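Local coordinates for AbyA5 (Verrucosispora maris, PDB 4YWF), which catalyses acetate elimination as an esterase-like lyase in spirotetronate biosynthesis, at residues I117-L122 against V128-A133; L145-G150 against E156-I161; A193-L198 against H221-A226; L198-A203 against E230-G235; R293-Y298 against L349-A354. The protein carries 4 engineered substitutions. All coordinates share one frame; numbering follows the deposited sequence.

Contact 1: residues I117-L122 against V128-A133; sequences IERLEL and VVRAWA
Glu118-Ala133, Leu120-Ala131 and Leu122-Val129 are the hydrogen-bonded pairs of an antiparallel beta hairpin at one edge of the central sheet. In each pair both amides donate to the opposite carbonyl; Glu118 N reaches Ala133 O at 2.8 Å, and Leu122 N meets Val129 O in a nearly straight bond (170°). Apolar contacts follow on the face these pairs share, where Leu120 CD1 lies 4.1 Å from Ala133 CB and Leu122 also touches helix 194-201.

The other face carries the charged and aromatic groups of the non-hydrogen-bonded pairs. Glu121 OE1 forms a salt bridge with Arg130 NH2 at 2.7 Å, the two side chains running alongside one another with their planar ends steeply inclined. Arg119 bends at chi3 (-91°), which brings its guanidinium up to Trp132, the two planes 45° apart, with Arg119 NH2 3.5 Å from Trp132 CZ2; Trp132 CH2 covers one guanidinium face and Arg130 the other. Trp132 NE1 is held by Glu156.

Arg119 NH2 and Arg130 NH1, both donors, stand only 2.9 Å apart. Such close positive charges would probably repel; the Glu121 salt bridge to Arg130, with long, weak pairs from Arg119 to Asp108 and Arg130 to Glu182, may offset part of that cost.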
# COMPACT_ATOMS: atom_id res chain seq x y z
N ILE A 117 18.21 -8.15 -0.58
CA ILE A 117 16.84 -8.20 -0.03
C ILE A 117 16.84 -8.88 1.30
O ILE A 117 17.19 -10.04 1.41
CB ILE A 117 15.79 -8.88 -0.95
CG1 ILE A 117 15.82 -8.26 -2.36
CG2 ILE A 117 14.41 -8.74 -0.33
CD1 ILE A 117 14.68 -8.69 -3.27
N GLU A 118 16.40 -8.14 2.32
CA GLU A 118 16.38 -8.57 3.68
C GLU A 118 15.01 -8.44 4.32
O GLU A 118 14.31 -7.50 4.08
CB GLU A 118 17.37 -7.73 4.50
CG GLU A 118 17.51 -8.12 5.95
CD GLU A 118 18.57 -7.26 6.67
OE1 GLU A 118 19.51 -6.75 5.99
OE2 GLU A 118 18.45 -7.07 7.91
N ARG A 119 14.68 -9.39 5.15
CA ARG A 119 13.44 -9.39 5.92
C ARG A 119 13.64 -8.66 7.24
O ARG A 119 14.60 -8.91 7.96
CB ARG A 119 13.05 -10.84 6.21
CG ARG A 119 12.00 -10.99 7.30
CD ARG A 119 11.69 -12.45 7.56
NE ARG A 119 10.59 -12.84 6.72
CZ ARG A 119 10.53 -13.94 5.99
NH1 ARG A 119 11.51 -14.86 6.03
NH2 ARG A 119 9.45 -14.16 5.25
N LEU A 120 12.72 -7.76 7.55
CA LEU A 120 12.67 -7.10 8.83
C LEU A 120 11.42 -7.62 9.56
O LEU A 120 10.38 -7.76 8.99
CB LEU A 120 12.55 -5.60 8.63
CG LEU A 120 13.60 -4.92 7.75
CD1 LEU A 120 13.28 -3.42 7.65
CD2 LEU A 120 14.99 -5.16 8.35
N GLU A 121 11.54 -7.88 10.85
CA GLU A 121 10.40 -8.30 11.70
C GLU A 121 10.42 -7.40 12.93
O GLU A 121 11.44 -7.32 13.63
CB GLU A 121 10.54 -9.77 12.08
CG GLU A 121 9.23 -10.40 12.60
CD GLU A 121 9.07 -11.90 12.28
OE1 GLU A 121 9.68 -12.42 11.32
OE2 GLU A 121 8.30 -12.58 12.98
N LEU A 122 9.34 -6.67 13.16
CA LEU A 122 9.18 -5.78 14.28
C LEU A 122 8.12 -6.35 15.22
O LEU A 122 6.95 -6.43 14.89
CB LEU A 122 8.75 -4.39 13.79
CG LEU A 122 9.73 -3.67 12.84
CD1 LEU A 122 9.75 -4.18 11.38
CD2 LEU A 122 9.39 -2.19 12.82
N VAL A 128 2.93 -8.25 15.54
CA VAL A 128 4.13 -8.30 14.75
C VAL A 128 3.93 -7.60 13.40
O VAL A 128 2.90 -7.74 12.83
CB VAL A 128 4.59 -9.75 14.56
CG1 VAL A 128 5.63 -9.86 13.42
CG2 VAL A 128 5.16 -10.26 15.88
N VAL A 129 4.92 -6.86 12.91
CA VAL A 129 4.88 -6.26 11.54
C VAL A 129 6.10 -6.77 10.79
O VAL A 129 7.20 -6.57 11.28
CB VAL A 129 4.97 -4.71 11.61
CG1 VAL A 129 4.95 -4.08 10.23
CG2 VAL A 129 3.82 -4.16 12.42
N ARG A 130 5.93 -7.41 9.62
CA ARG A 130 7.05 -7.77 8.75
C ARG A 130 7.21 -6.83 7.56
O ARG A 130 6.23 -6.22 7.09
CB ARG A 130 6.92 -9.23 8.23
CG ARG A 130 7.23 -10.25 9.31
CD ARG A 130 6.70 -11.64 9.01
NE ARG A 130 7.52 -12.66 9.65
CZ ARG A 130 8.15 -13.67 9.04
NH1 ARG A 130 8.02 -13.86 7.73
NH2 ARG A 130 8.91 -14.50 9.74
N ALA A 131 8.44 -6.74 7.04
CA ALA A 131 8.78 -5.84 5.95
C ALA A 131 9.89 -6.47 5.14
O ALA A 131 10.61 -7.35 5.64
CB ALA A 131 9.17 -4.47 6.53
N TRP A 132 10.02 -6.05 3.90
CA TRP A 132 11.14 -6.45 3.05
C TRP A 132 11.93 -5.21 2.75
O TRP A 132 11.33 -4.15 2.54
CB TRP A 132 10.65 -7.06 1.74
CG TRP A 132 9.99 -8.35 1.91
CD1 TRP A 132 8.64 -8.61 1.77
CD2 TRP A 132 10.61 -9.59 2.24
NE1 TRP A 132 8.40 -9.96 2.01
CE2 TRP A 132 9.59 -10.58 2.30
CE3 TRP A 132 11.94 -9.99 2.46
CZ2 TRP A 132 9.85 -11.90 2.61
CZ3 TRP A 132 12.20 -11.34 2.72
CH2 TRP A 132 11.17 -12.26 2.78
N ALA A 133 13.25 -5.30 2.71
CA ALA A 133 14.09 -4.13 2.49
C ALA A 133 15.29 -4.43 1.61
O ALA A 133 15.71 -5.57 1.49
CB ALA A 133 14.57 -3.59 3.81

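Contact 2: residues L145-G150 against E156-I161; sequences LLMTGG and EQWAPI
A Met-aromatic contact joins Met147 to Trp158 where central strand 143-148 of the alpha/beta hydrolase fold gives way to its following loop, a region that in many relatives contributes to the oxyanion hole. Met147, present as selenomethionine, sends its chain out with CG anti to the backbone N (chi1 -170°) and extended beyond CG, crossing the indole at about a right angle. Its terminal CE sits over one ring face, near the rim, 3.4 Å from Trp158 CE3. The selenium is further back and oblique, 4.9 Å from the centre of the five-membered ring, so the methyl makes the closer contact.

A water lies at the indole edge, in the ring plane, and bridges the two segments by accepting a hydrogen bond from Gly149 N at 3.2 Å and a weak one from Trp158 NE1 at 3.3 Å. Replacing Trp158 by an alanine here would probably leave the Met147 methyl without its flat seat and deprive this water of its weak indole donor.

Around this pair, Val174 touches both side chains, and Thr148 turns away to hydrogen-bond through OG1 with Ser219. The opposite face of the indole receives CB of the preceding Gln157, 4.1 Å above the ring plane.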
# COMPACT_ATOMS: atom_id res chain seq x y z
N LEU A 145 13.29 5.10 1.34
CA LEU A 145 12.00 5.07 0.65
C LEU A 145 11.08 4.08 1.32
O LEU A 145 11.32 2.86 1.31
CB LEU A 145 12.13 4.81 -0.84
CG LEU A 145 10.84 4.77 -1.65
CD1 LEU A 145 10.04 6.05 -1.72
CD2 LEU A 145 11.27 4.43 -3.05
N LEU A 146 10.06 4.63 2.01
CA LEU A 146 9.10 3.77 2.63
C LEU A 146 7.92 3.49 1.65
O LEU A 146 7.30 4.41 1.15
CB LEU A 146 8.59 4.39 3.92
CG LEU A 146 9.52 4.54 5.12
CD1 LEU A 146 8.75 5.07 6.27
CD2 LEU A 146 10.22 3.26 5.57
N MSE A 147 7.58 2.23 1.43
CA MSE A 147 6.50 1.90 0.49
C MSE A 147 5.46 1.09 1.09
O MSE A 147 5.76 0.00 1.65
CB MSE A 147 7.08 1.16 -0.69
CG MSE A 147 6.01 1.02 -1.78
SE MSE A 147 6.85 0.84 -3.56
CE MSE A 147 5.25 0.87 -4.74
N THR A 148 4.21 1.53 0.91
CA THR A 148 3.02 0.81 1.33
C THR A 148 1.86 0.98 0.36
O THR A 148 1.73 1.98 -0.31
CB THR A 148 2.50 1.32 2.71
OG1 THR A 148 2.21 2.73 2.65
CG2 THR A 148 3.51 1.07 3.80
N GLY A 149 1.02 -0.03 0.27
CA GLY A 149 -0.19 0.02 -0.50
C GLY A 149 -1.42 0.29 0.39
O GLY A 149 -1.30 0.71 1.54
N GLY A 150 -2.59 0.11 -0.22
CA GLY A 150 -3.86 0.24 0.41
C GLY A 150 -4.34 -1.02 1.08
O GLY A 150 -3.54 -1.87 1.50
N GLU A 156 4.35 -8.14 -0.76
CA GLU A 156 4.92 -8.95 -1.80
C GLU A 156 4.50 -8.46 -3.18
O GLU A 156 5.14 -8.81 -4.16
CB GLU A 156 4.54 -10.44 -1.60
CG GLU A 156 5.32 -11.09 -0.42
CD GLU A 156 4.69 -10.82 0.93
OE1 GLU A 156 3.49 -10.38 1.00
OE2 GLU A 156 5.39 -11.00 1.94
N GLN A 157 3.51 -7.58 -3.26
CA GLN A 157 3.13 -7.00 -4.55
C GLN A 157 4.25 -6.09 -5.06
O GLN A 157 4.51 -6.00 -6.26
CB GLN A 157 1.85 -6.16 -4.38
CG GLN A 157 0.90 -6.17 -5.57
CD GLN A 157 -0.08 -5.00 -5.56
OE1 GLN A 157 -0.74 -4.72 -4.55
NE2 GLN A 157 -0.17 -4.30 -6.68
N TRP A 158 4.87 -5.37 -4.12
CA TRP A 158 5.91 -4.39 -4.41
C TRP A 158 7.34 -4.85 -4.18
O TRP A 158 8.23 -4.27 -4.76
CB TRP A 158 5.72 -3.15 -3.52
CG TRP A 158 4.32 -2.72 -3.37
CD1 TRP A 158 3.58 -2.77 -2.23
CD2 TRP A 158 3.47 -2.23 -4.39
NE1 TRP A 158 2.31 -2.30 -2.48
CE2 TRP A 158 2.22 -1.98 -3.81
CE3 TRP A 158 3.63 -1.99 -5.75
CZ2 TRP A 158 1.14 -1.47 -4.54
CZ3 TRP A 158 2.58 -1.45 -6.47
CH2 TRP A 158 1.34 -1.21 -5.85
N ALA A 159 7.57 -5.86 -3.33
CA ALA A 159 8.90 -6.26 -2.96
C ALA A 159 9.82 -6.66 -4.10
O ALA A 159 11.01 -6.47 -4.00
CB ALA A 159 8.86 -7.38 -1.91
N PRO A 160 9.27 -7.21 -5.19
CA PRO A 160 10.18 -7.62 -6.24
C PRO A 160 10.95 -6.42 -6.86
O PRO A 160 12.02 -6.61 -7.46
CB PRO A 160 9.25 -8.21 -7.28
CG PRO A 160 8.04 -8.66 -6.55
CD PRO A 160 7.91 -7.75 -5.39
N ILE A 161 10.43 -5.19 -6.72
CA ILE A 161 11.15 -4.02 -7.29
C ILE A 161 12.15 -3.38 -6.34
O ILE A 161 12.84 -2.43 -6.76
CB ILE A 161 10.23 -2.93 -7.89
CG1 ILE A 161 9.27 -2.35 -6.85
CG2 ILE A 161 9.51 -3.53 -9.10
CD1 ILE A 161 8.39 -1.21 -7.39
O HOH W 1 1.63 -3.10 0.65

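Contact 3: residues A193-L198 against H221-A226; sequences ALFGVL and HLALRA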
# COMPACT_ATOMS: atom_id res chain seq x y z
N ALA A 193 1.51 6.07 13.31
CA ALA A 193 2.81 5.89 13.91
C ALA A 193 3.71 4.88 13.17
O ALA A 193 4.93 4.81 13.40
CB ALA A 193 2.65 5.47 15.39
N LEU A 194 3.13 4.12 12.25
CA LEU A 194 3.80 2.98 11.65
C LEU A 194 5.06 3.41 10.91
O LEU A 194 6.08 2.72 10.97
CB LEU A 194 2.84 2.22 10.73
CG LEU A 194 3.49 1.18 9.81
CD1 LEU A 194 4.02 0.04 10.66
CD2 LEU A 194 2.46 0.74 8.78
N PHE A 195 5.02 4.55 10.24
CA PHE A 195 6.14 4.95 9.45
C PHE A 195 7.31 5.18 10.40
O PHE A 195 8.41 4.73 10.10
CB PHE A 195 5.88 6.22 8.60
CG PHE A 195 4.64 6.16 7.76
CD1 PHE A 195 4.64 5.56 6.52
CD2 PHE A 195 3.44 6.72 8.22
CE1 PHE A 195 3.47 5.48 5.78
CE2 PHE A 195 2.28 6.66 7.47
CZ PHE A 195 2.30 6.06 6.25
N GLY A 196 7.09 5.92 11.49
CA GLY A 196 8.21 6.22 12.41
C GLY A 196 8.86 4.96 12.96
O GLY A 196 10.05 4.86 13.05
N VAL A 197 8.04 3.97 13.28
CA VAL A 197 8.50 2.69 13.79
C VAL A 197 9.33 1.88 12.77
O VAL A 197 10.25 1.18 13.18
CB VAL A 197 7.31 1.91 14.33
CG1 VAL A 197 7.67 0.44 14.54
CG2 VAL A 197 6.83 2.60 15.61
N LEU A 198 9.08 2.05 11.48
CA LEU A 198 9.91 1.44 10.46
C LEU A 198 11.23 2.14 10.38
O LEU A 198 12.28 1.52 10.23
CB LEU A 198 9.22 1.51 9.06
CG LEU A 198 7.96 0.69 8.92
CD1 LEU A 198 7.28 1.21 7.64
CD2 LEU A 198 8.19 -0.82 8.90
N HIS A 221 -3.41 8.42 3.41
CA HIS A 221 -4.08 9.15 4.47
C HIS A 221 -3.23 9.05 5.78
O HIS A 221 -3.11 10.00 6.55
CB HIS A 221 -5.47 8.57 4.65
CG HIS A 221 -6.14 9.03 5.90
ND1 HIS A 221 -6.16 8.29 7.04
CD2 HIS A 221 -6.89 10.14 6.16
CE1 HIS A 221 -6.85 8.93 7.97
NE2 HIS A 221 -7.30 10.06 7.45
N LEU A 222 -2.61 7.90 6.02
CA LEU A 222 -1.83 7.73 7.22
C LEU A 222 -0.58 8.56 7.19
O LEU A 222 -0.16 9.16 8.25
CB LEU A 222 -1.43 6.28 7.41
CG LEU A 222 -2.56 5.28 7.73
CD1 LEU A 222 -1.91 3.89 7.88
CD2 LEU A 222 -3.35 5.71 8.99
N ALA A 223 0.04 8.62 6.01
CA ALA A 223 1.22 9.45 5.85
C ALA A 223 0.86 10.91 6.10
O ALA A 223 1.62 11.66 6.78
CB ALA A 223 1.81 9.27 4.45
N LEU A 224 -0.22 11.38 5.49
CA LEU A 224 -0.59 12.78 5.65
C LEU A 224 -0.97 13.15 7.09
O LEU A 224 -0.71 14.31 7.53
CB LEU A 224 -1.75 13.15 4.74
CG LEU A 224 -1.53 13.23 3.24
CD1 LEU A 224 -2.87 13.10 2.53
CD2 LEU A 224 -0.79 14.53 2.86
N ARG A 225 -1.53 12.19 7.81
CA ARG A 225 -1.87 12.34 9.22
C ARG A 225 -0.59 12.34 10.04
O ARG A 225 -0.47 13.13 10.99
CB ARG A 225 -2.82 11.18 9.64
CG ARG A 225 -2.86 10.89 11.14
CD ARG A 225 -3.73 11.92 11.83
NE ARG A 225 -5.12 11.86 11.33
CZ ARG A 225 -5.97 12.90 11.27
NH1 ARG A 225 -5.60 14.14 11.65
NH2 ARG A 225 -7.20 12.72 10.81
N ALA A 226 0.41 11.55 9.64
CA ALA A 226 1.68 11.48 10.41
C ALA A 226 2.53 12.72 10.22
O ALA A 226 3.19 13.15 11.17
CB ALA A 226 2.52 10.28 10.03
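Phe195 makes all of the close contacts to Leu222, Ala223 and Ala226, joining helix 194-201 to helix 218-226, two helices of the alpha/beta hydrolase fold. The short helical segments cross at -81° with their axes 10.7 Å apart, a separation bridged by the one aromatic ring. Phe195 lies near the N-terminal end of helix 194-201, with CG anti to the carbonyl carbon (chi1 -51°), a setting that carries the ring outward to the second helix. The ring's leading edge meets backbone as well as side chains: the carbonyl carbon of Leu222 lies near the ring plane, and Ala223 N approaches obliquely.

Next in sequence, Gly196 passes close to Arg232, Val197 turns to Leu122 of the hairpin, and Leu198 rests on Leu146 of strand 143-148, which Phe195 touches too. Beneath the second helix, Ala223 packs on Ile236 and Ala226 on Leu233. A serine in place of Phe195 is likely to open a gap between the helices and leave the Ala223 and Ala226 methyls without their aromatic neighbour.

The ring touches side chains at three points: Phe195 CE2 is 3.7 Å from Leu222 CB, CZ is 3.7 Å from Ala223 CB, and CD2 is 4.1 Å from Ala226 CB.

Contact 4: residues L198-A203 against E230-G235; sequences LLDAVA and EPRLRG
Asp200 and Arg232 form the main polar link here, a salt bridge in which Arg232 NH2 donates to Asp200 OD1 at 2.6 Å. The bond is bent (140° at the hydrogen), and NH2 meets the oxygen on its anti side, 35° out of the carboxylate plane. Within 230-235, Arg232 NH1 donates to Glu230 OE1 at 2.8 Å; here the acceptor lies in the guanidinium plane, although the nitrogen comes from above the carboxylate. A water completes the network: it donates to Asp200 OD2 at 2.8 Å and accepts a longer bond from Arg232 NH1.

Arg232 sits in a type I turn, Glu230 to Leu233, that leads into strand 233-239, and bends at both chi2 and chi3 make its chain turn toward the helix. Leu199 slides past it in the opposite direction. Leu199 CB covers one guanidinium face, 3.7 Å from Arg232 NH2, while Leu199 CD1 packs 3.8 Å from Arg232 CB; beyond, Leu199 touches Val144, Leu146 and Ala211 of the sheet.

The guanidinium is thus gripped at its edge by two acids and backed by an aliphatic surface. Its positive charge would probably offset the repulsion between Asp200 and Glu230, whose nearest carboxylate oxygens, OD1 and OE1, are 6.5 Å apart.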
# COMPACT_ATOMS: atom_id res chain seq x y z
N LEU A 198 9.08 2.05 11.48
CA LEU A 198 9.91 1.44 10.46
C LEU A 198 11.23 2.14 10.38
O LEU A 198 12.28 1.52 10.23
CB LEU A 198 9.22 1.51 9.06
CG LEU A 198 7.96 0.69 8.92
CD1 LEU A 198 7.28 1.21 7.64
CD2 LEU A 198 8.19 -0.82 8.90
N LEU A 199 11.19 3.47 10.47
CA LEU A 199 12.43 4.20 10.41
C LEU A 199 13.34 3.86 11.65
O LEU A 199 14.54 3.68 11.49
CB LEU A 199 12.10 5.67 10.37
CG LEU A 199 11.47 6.21 9.08
CD1 LEU A 199 10.96 7.64 9.38
CD2 LEU A 199 12.46 6.14 7.93
N ASP A 200 12.74 3.78 12.84
CA ASP A 200 13.45 3.33 14.09
C ASP A 200 14.20 2.03 13.90
O ASP A 200 15.33 1.91 14.31
CB ASP A 200 12.49 3.16 15.29
CG ASP A 200 11.95 4.49 15.79
OD1 ASP A 200 12.50 5.56 15.45
OD2 ASP A 200 10.91 4.47 16.50
N ALA A 201 13.59 1.07 13.22
CA ALA A 201 14.20 -0.20 13.00
C ALA A 201 15.37 -0.21 12.02
O ALA A 201 16.18 -1.14 12.05
CB ALA A 201 13.12 -1.19 12.56
N VAL A 202 15.52 0.80 11.18
CA VAL A 202 16.63 0.85 10.22
C VAL A 202 17.53 2.07 10.41
O VAL A 202 18.32 2.40 9.53
CB VAL A 202 16.13 0.85 8.74
CG1 VAL A 202 15.37 -0.45 8.43
CG2 VAL A 202 15.23 2.07 8.43
N ALA A 203 17.38 2.73 11.54
CA ALA A 203 18.14 3.97 11.87
C ALA A 203 19.69 3.76 11.85
O ALA A 203 20.47 4.66 11.56
CB ALA A 203 17.64 4.51 13.20
N GLU A 230 5.99 14.19 12.40
CA GLU A 230 7.05 13.29 12.10
C GLU A 230 8.00 13.98 11.17
O GLU A 230 7.84 13.88 9.92
CB GLU A 230 6.51 11.98 11.49
CG GLU A 230 7.59 10.99 11.12
CD GLU A 230 8.64 10.82 12.22
OE1 GLU A 230 8.43 10.02 13.13
OE2 GLU A 230 9.66 11.48 12.19
N PRO A 231 8.97 14.72 11.76
CA PRO A 231 9.86 15.49 10.92
C PRO A 231 10.78 14.64 10.05
O PRO A 231 11.43 15.18 9.19
CB PRO A 231 10.68 16.33 11.94
CG PRO A 231 10.51 15.62 13.25
CD PRO A 231 9.11 15.08 13.19
N ARG A 232 10.79 13.32 10.20
CA ARG A 232 11.65 12.54 9.36
C ARG A 232 11.06 12.37 7.94
O ARG A 232 11.80 12.22 6.97
CB ARG A 232 12.01 11.22 10.01
CG ARG A 232 12.85 11.40 11.28
CD ARG A 232 12.07 10.73 12.37
NE ARG A 232 12.58 9.46 12.66
CZ ARG A 232 11.94 8.47 13.29
NH1 ARG A 232 10.68 8.49 13.64
NH2 ARG A 232 12.65 7.41 13.59
N LEU A 233 9.76 12.43 7.86
CA LEU A 233 9.08 12.38 6.57
C LEU A 233 9.30 13.66 5.83
O LEU A 233 8.72 14.63 6.21
CB LEU A 233 7.58 12.13 6.68
CG LEU A 233 7.13 10.81 7.28
CD1 LEU A 233 5.61 10.75 7.46
CD2 LEU A 233 7.66 9.70 6.39
N ARG A 234 10.03 13.59 4.72
CA ARG A 234 10.40 14.73 3.91
C ARG A 234 9.55 14.85 2.61
O ARG A 234 9.66 15.81 1.87
CB ARG A 234 11.89 14.64 3.54
CG ARG A 234 12.92 14.77 4.69
CD ARG A 234 12.56 15.69 5.88
NE ARG A 234 12.14 17.06 5.56
CZ ARG A 234 11.31 17.81 6.32
NH1 ARG A 234 11.01 19.03 5.93
NH2 ARG A 234 10.79 17.39 7.50
N GLY A 235 8.74 13.84 2.33
CA GLY A 235 7.80 13.92 1.22
C GLY A 235 6.88 12.69 1.12
O GLY A 235 7.13 11.63 1.70
O HOH W 2 9.16 6.55 15.80

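Contact 5: residues R293-Y298 against L349-A354; sequences RIPVAY and LEMSGA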
# COMPACT_ATOMS: atom_id res chain seq x y z
N ARG A 293 3.96 20.20 5.79
CA ARG A 293 4.94 21.14 5.19
C ARG A 293 6.06 20.46 4.37
O ARG A 293 7.22 20.85 4.38
CB ARG A 293 5.59 22.01 6.24
CG ARG A 293 4.83 23.31 6.45
CD ARG A 293 4.06 23.24 7.74
NE ARG A 293 3.01 24.25 7.74
CZ ARG A 293 2.56 24.89 8.82
NH1 ARG A 293 3.04 24.66 10.03
NH2 ARG A 293 1.61 25.79 8.66
N ILE A 294 5.63 19.51 3.56
CA ILE A 294 6.54 18.71 2.76
C ILE A 294 5.84 18.53 1.45
O ILE A 294 4.63 18.72 1.37
CB ILE A 294 6.77 17.33 3.40
CG1 ILE A 294 5.43 16.66 3.75
CG2 ILE A 294 7.66 17.47 4.64
CD1 ILE A 294 5.50 15.20 4.15
N PRO A 295 6.62 18.19 0.42
CA PRO A 295 5.95 18.00 -0.84
C PRO A 295 5.03 16.78 -0.79
O PRO A 295 5.30 15.78 -0.07
CB PRO A 295 7.09 17.90 -1.87
CG PRO A 295 8.36 17.91 -1.09
CD PRO A 295 8.08 18.40 0.27
N VAL A 296 3.90 16.92 -1.48
CA VAL A 296 2.92 15.90 -1.60
C VAL A 296 2.50 15.77 -3.03
O VAL A 296 2.08 16.74 -3.64
CB VAL A 296 1.66 16.19 -0.78
CG1 VAL A 296 0.68 15.06 -0.97
CG2 VAL A 296 2.00 16.36 0.68
N ALA A 297 2.60 14.56 -3.53
CA ALA A 297 2.21 14.21 -4.91
C ALA A 297 1.08 13.19 -4.83
O ALA A 297 1.09 12.33 -3.94
CB ALA A 297 3.43 13.62 -5.67
N TYR A 298 0.09 13.32 -5.73
CA TYR A 298 -1.11 12.53 -5.70
C TYR A 298 -1.65 12.20 -7.10
O TYR A 298 -1.97 13.08 -7.94
CB TYR A 298 -2.14 13.33 -4.87
CG TYR A 298 -3.46 12.68 -4.57
CD1 TYR A 298 -4.38 12.39 -5.57
CD2 TYR A 298 -3.80 12.39 -3.26
CE1 TYR A 298 -5.60 11.82 -5.26
CE2 TYR A 298 -4.98 11.79 -2.93
CZ TYR A 298 -5.89 11.50 -3.93
OH TYR A 298 -7.09 10.93 -3.55
N LEU A 349 12.02 10.97 -6.97
CA LEU A 349 13.39 11.33 -7.27
C LEU A 349 13.67 12.82 -7.18
O LEU A 349 14.76 13.21 -6.74
CB LEU A 349 13.80 10.83 -8.64
CG LEU A 349 13.78 9.33 -8.86
CD1 LEU A 349 14.11 9.00 -10.31
CD2 LEU A 349 14.73 8.59 -7.94
N GLU A 350 12.71 13.65 -7.58
CA GLU A 350 12.82 15.07 -7.44
C GLU A 350 12.84 15.47 -6.00
O GLU A 350 13.73 16.17 -5.60
CB GLU A 350 11.68 15.78 -8.14
CG GLU A 350 11.80 17.30 -8.15
CD GLU A 350 11.07 17.92 -6.98
OE1 GLU A 350 10.24 17.25 -6.37
OE2 GLU A 350 11.39 19.05 -6.62
N MSE A 351 11.86 14.99 -5.20
CA MSE A 351 11.79 15.34 -3.81
C MSE A 351 13.01 14.97 -3.03
O MSE A 351 13.37 15.64 -2.09
CB MSE A 351 10.64 14.58 -3.10
CG MSE A 351 9.30 15.01 -3.59
SE MSE A 351 7.95 13.82 -2.78
CE MSE A 351 6.48 14.45 -3.87
N SER A 352 13.68 13.89 -3.38
CA SER A 352 14.84 13.49 -2.61
C SER A 352 16.14 13.97 -3.20
O SER A 352 17.20 13.58 -2.69
CB SER A 352 14.91 11.95 -2.47
OG SER A 352 15.02 11.35 -3.73
N GLY A 353 16.09 14.79 -4.24
CA GLY A 353 17.33 15.29 -4.88
C GLY A 353 18.20 14.20 -5.49
O GLY A 353 19.41 14.16 -5.31
N ALA A 354 17.59 13.26 -6.19
CA ALA A 354 18.31 12.13 -6.76
C ALA A 354 19.25 12.57 -7.87
O ALA A 354 19.13 13.68 -8.40
CB ALA A 354 17.34 11.09 -7.28
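Met351, a selenomethionine, reaches from the end of helix 337-351 to Pro295 and to Ala297 of strand 296-301. Its CE presses on the methyl of Ala297, 3.6 Å from CB, and forms the tip of the contact. Nearer the helix, CG lies 3.9 Å from Pro295 CG on the proline ring, and Pro295 CB also approaches CE, at 4.0 Å. Proline and methionine slide past each other in opposite directions, so the extended chain is touched at its root and again at its end. No hydrogen bond crosses between the two segments; the contact is wholly apolar.

The torsions account for this reach: CG is anti to the carbonyl carbon (chi1 -67°), and the chain runs straight from there to the methyl. Around it, Met351 also touches Val237 and Arg323 of the strands on either side of 296-301. The strand partner is held by backbone bonds from Ala297 to Ile236 and Thr238, and from Val296 to Asp321 and Arg323. Next to Met351, Glu350 turns to a salt bridge with Arg323.

Immediately after Met351 the helix closes in a Schellman motif, with Ala354 N bonded to Leu349 O at 2.9 Å, Gly353 N to Glu350 O at 3.1 Å, and Gly353 at positive phi. A late helix laid against parallel strands by apolar side chains is the layered architecture of the alpha/beta hydrolase fold.

Overall arrangement
From the N terminus, contact 1 closes a tight hairpin of the two strands at one edge of the sheet, and contact 2 then closes the short loop after strand 143-148; Trp132 and Glu156 join the two. Contacts 3 and 4 follow and cross, their segments alternating along the chain. Both start from helix 194-201, share Leu198, and tie helix 194-201 to helix 218-226 and to the entry of strand 233-239; helix 194-201 also packs on Leu122 and Leu146 of contacts 1 and 2. Contact 5 comes last, in series, and closes a longer loop that brings helix 337-351 to strand 296-301, the sheet neighbour of 233-239. No contact nests within another.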